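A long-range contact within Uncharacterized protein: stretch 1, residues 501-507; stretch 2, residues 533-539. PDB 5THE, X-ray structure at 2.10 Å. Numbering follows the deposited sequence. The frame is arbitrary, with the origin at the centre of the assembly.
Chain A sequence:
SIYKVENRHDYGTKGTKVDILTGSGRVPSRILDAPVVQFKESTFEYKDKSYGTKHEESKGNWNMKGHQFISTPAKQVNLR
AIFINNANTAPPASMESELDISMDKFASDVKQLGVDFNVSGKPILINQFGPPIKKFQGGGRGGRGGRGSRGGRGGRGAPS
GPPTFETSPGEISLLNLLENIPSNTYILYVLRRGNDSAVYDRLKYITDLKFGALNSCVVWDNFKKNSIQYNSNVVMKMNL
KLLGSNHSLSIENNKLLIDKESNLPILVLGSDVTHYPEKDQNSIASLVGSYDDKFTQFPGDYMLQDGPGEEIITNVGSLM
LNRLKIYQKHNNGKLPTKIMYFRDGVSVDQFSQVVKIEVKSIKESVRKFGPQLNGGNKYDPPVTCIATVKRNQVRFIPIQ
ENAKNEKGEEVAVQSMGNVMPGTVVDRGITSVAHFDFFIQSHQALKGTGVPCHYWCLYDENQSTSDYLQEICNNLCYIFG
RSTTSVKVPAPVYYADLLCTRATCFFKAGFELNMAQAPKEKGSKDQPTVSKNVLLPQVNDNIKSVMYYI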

# COMPACT_ATOMS: atom_id res chain seq x y z
N ARG A 501 -4.44 9.39 2.46
CA ARG A 501 -5.51 9.42 3.44
C ARG A 501 -5.25 10.48 4.50
O ARG A 501 -6.18 11.16 4.95
CB ARG A 501 -5.68 8.04 4.09
CG ARG A 501 -6.76 8.04 5.20
CD ARG A 501 -8.14 8.44 4.63
NE ARG A 501 -8.38 7.71 3.40
CZ ARG A 501 -8.81 6.45 3.36
NH1 ARG A 501 -9.09 5.82 4.49
NH2 ARG A 501 -8.95 5.83 2.20
N ALA A 502 -3.99 10.64 4.92
CA ALA A 502 -3.67 11.69 5.87
C ALA A 502 -3.97 13.07 5.29
O ALA A 502 -4.37 13.98 6.03
CB ALA A 502 -2.21 11.58 6.29
N THR A 503 -3.79 13.23 3.98
CA THR A 503 -4.17 14.47 3.30
C THR A 503 -5.67 14.71 3.36
O THR A 503 -6.12 15.83 3.62
CB THR A 503 -3.67 14.42 1.86
OG1 THR A 503 -2.25 14.24 1.85
CG2 THR A 503 -4.02 15.70 1.11
N CYS A 504 -6.48 13.66 3.13
CA CYS A 504 -7.92 13.75 3.37
C CYS A 504 -8.21 14.35 4.74
O CYS A 504 -9.04 15.26 4.88
CB CYS A 504 -8.58 12.37 3.28
SG CYS A 504 -8.51 11.61 1.67
N PHE A 505 -7.55 13.83 5.78
CA PHE A 505 -7.80 14.31 7.13
C PHE A 505 -7.42 15.78 7.25
O PHE A 505 -8.16 16.58 7.82
CB PHE A 505 -7.01 13.50 8.16
CG PHE A 505 -7.34 12.03 8.17
CD1 PHE A 505 -8.58 11.57 7.75
CD2 PHE A 505 -6.40 11.11 8.63
CE1 PHE A 505 -8.88 10.21 7.79
CE2 PHE A 505 -6.69 9.75 8.68
CZ PHE A 505 -7.94 9.31 8.26
N PHE A 506 -6.25 16.15 6.72
CA PHE A 506 -5.80 17.54 6.78
C PHE A 506 -6.81 18.46 6.09
O PHE A 506 -7.22 19.49 6.65
CB PHE A 506 -4.42 17.68 6.13
CG PHE A 506 -3.86 19.08 6.18
CD1 PHE A 506 -4.28 20.05 5.28
CD2 PHE A 506 -2.88 19.41 7.09
CE1 PHE A 506 -3.76 21.32 5.31
CE2 PHE A 506 -2.35 20.68 7.13
CZ PHE A 506 -2.79 21.64 6.24
N LYS A 507 -7.24 18.06 4.89
CA LYS A 507 -8.14 18.89 4.09
C LYS A 507 -9.53 18.99 4.71
O LYS A 507 -10.16 20.05 4.63
CB LYS A 507 -8.22 18.32 2.67
CG LYS A 507 -7.01 18.63 1.81
CD LYS A 507 -7.01 17.83 0.51
CE LYS A 507 -8.32 17.95 -0.24
NZ LYS A 507 -8.49 19.28 -0.88
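Stretch 2 (533-539) VLLPQVN

Stretch 2 packs on one side of a helix as a small apolar contact, a helix end running out into an extended segment, with no direct hydrogen bond between the two stretches and two waters bridging their backbones. Stretch 1 is helical throughout, with F506 N bonded to A502 O at 3.0 Å, and so offers a regular helical surface. In stretch 2, V533 and L534 still belong to a helix; L535, at phi/psi -139/80, is the first residue to leave helical geometry, and P536 to N539 continue extended, with psi between 134 and 152°, P536 to V538 being polyproline-like. The chain then runs obliquely back across the helix and away from it, staying in touch at V538 through the F505 ring.

The closest CA pair is F506 CA and L535 CA, 5.2 Å apart. L535 lies at the middle of the contact. Its CA-to-CB bond points sideways, but the t, p rotamer brings the end of the side chain nearer, so that CD1 lies 3.5 Å from A502 O, 3.8 Å from F505 CB, 3.9 Å from F506 N and 4.3 Å from F506 CB. One methyl thus touches three residues, A502, F505 and F506, spaced i, i+3 and i+4, about one turn apart.

The two phenylalanines extend the contact in different directions. F506, with chi1 t, brings CE2 to 3.9 Å from L534 CB, while F505, with chi1 m, sends CE2 to 3.7 Å from V538 CG2. V538 points toward the helix; Q537, just before it, points away.

Where the stretch 2 helix ends, both waters reach L534 O: water 1 lies 2.8 Å from both L534 O and F505 O, and water 2 lies 2.9 Å from L534 O and 2.7 Å from F506 O, bridging each pair within hydrogen-bonding distance. The rule to read here is close side-chain packing, with water linking carbonyls that cannot bond to each other.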

# COMPACT_ATOMS: atom_id res chain seq x y z
N VAL A 533 -3.36 19.80 15.77
CA VAL A 533 -4.66 20.37 15.42
C VAL A 533 -4.85 20.39 13.91
O VAL A 533 -5.95 20.11 13.41
CB VAL A 533 -4.81 21.78 16.03
CG1 VAL A 533 -6.10 22.44 15.54
CG2 VAL A 533 -4.80 21.71 17.56
N LEU A 534 -3.80 20.70 13.15
CA LEU A 534 -3.93 20.64 11.69
C LEU A 534 -4.14 19.21 11.22
O LEU A 534 -4.90 18.96 10.28
CB LEU A 534 -2.70 21.25 11.02
CG LEU A 534 -2.53 22.76 11.12
CD1 LEU A 534 -1.14 23.18 10.62
CD2 LEU A 534 -3.65 23.49 10.33
N LEU A 535 -3.46 18.26 11.85
CA LEU A 535 -3.49 16.87 11.42
C LEU A 535 -3.56 16.01 12.66
O LEU A 535 -2.55 15.47 13.12
CB LEU A 535 -2.27 16.53 10.55
CG LEU A 535 -2.23 15.16 9.89
CD1 LEU A 535 -3.59 14.82 9.30
CD2 LEU A 535 -1.17 15.16 8.82
N PRO A 536 -4.75 15.86 13.23
CA PRO A 536 -4.90 15.04 14.44
C PRO A 536 -4.58 13.59 14.12
O PRO A 536 -4.73 13.13 12.99
CB PRO A 536 -6.37 15.21 14.82
CG PRO A 536 -6.93 16.28 13.88
CD PRO A 536 -6.06 16.26 12.68
N GLN A 537 -4.12 12.89 15.15
CA GLN A 537 -3.86 11.47 15.04
C GLN A 537 -5.16 10.70 15.01
O GLN A 537 -6.15 11.05 15.65
CB GLN A 537 -3.00 10.96 16.20
CG GLN A 537 -1.54 11.36 16.07
CD GLN A 537 -0.95 10.83 14.78
OE1 GLN A 537 -1.06 9.64 14.49
NE2 GLN A 537 -0.35 11.72 13.97
N VAL A 538 -5.14 9.62 14.26
CA VAL A 538 -6.31 8.80 14.11
C VAL A 538 -6.61 8.11 15.43
O VAL A 538 -5.72 7.88 16.26
CB VAL A 538 -6.03 7.83 12.94
CG1 VAL A 538 -5.71 6.47 13.42
CG2 VAL A 538 -7.11 7.89 11.89
N ASN A 539 -7.90 7.88 15.68
CA ASN A 539 -8.41 7.11 16.81
C ASN A 539 -7.55 5.87 17.06
O ASN A 539 -7.22 5.14 16.12
CB ASN A 539 -9.86 6.72 16.48
CG ASN A 539 -10.58 6.05 17.64
OD1 ASN A 539 -10.12 5.04 18.17
ND2 ASN A 539 -11.71 6.62 18.03
O HOH W 1 -7.53 18.04 10.17
O HOH W 2 -6.32 20.95 8.70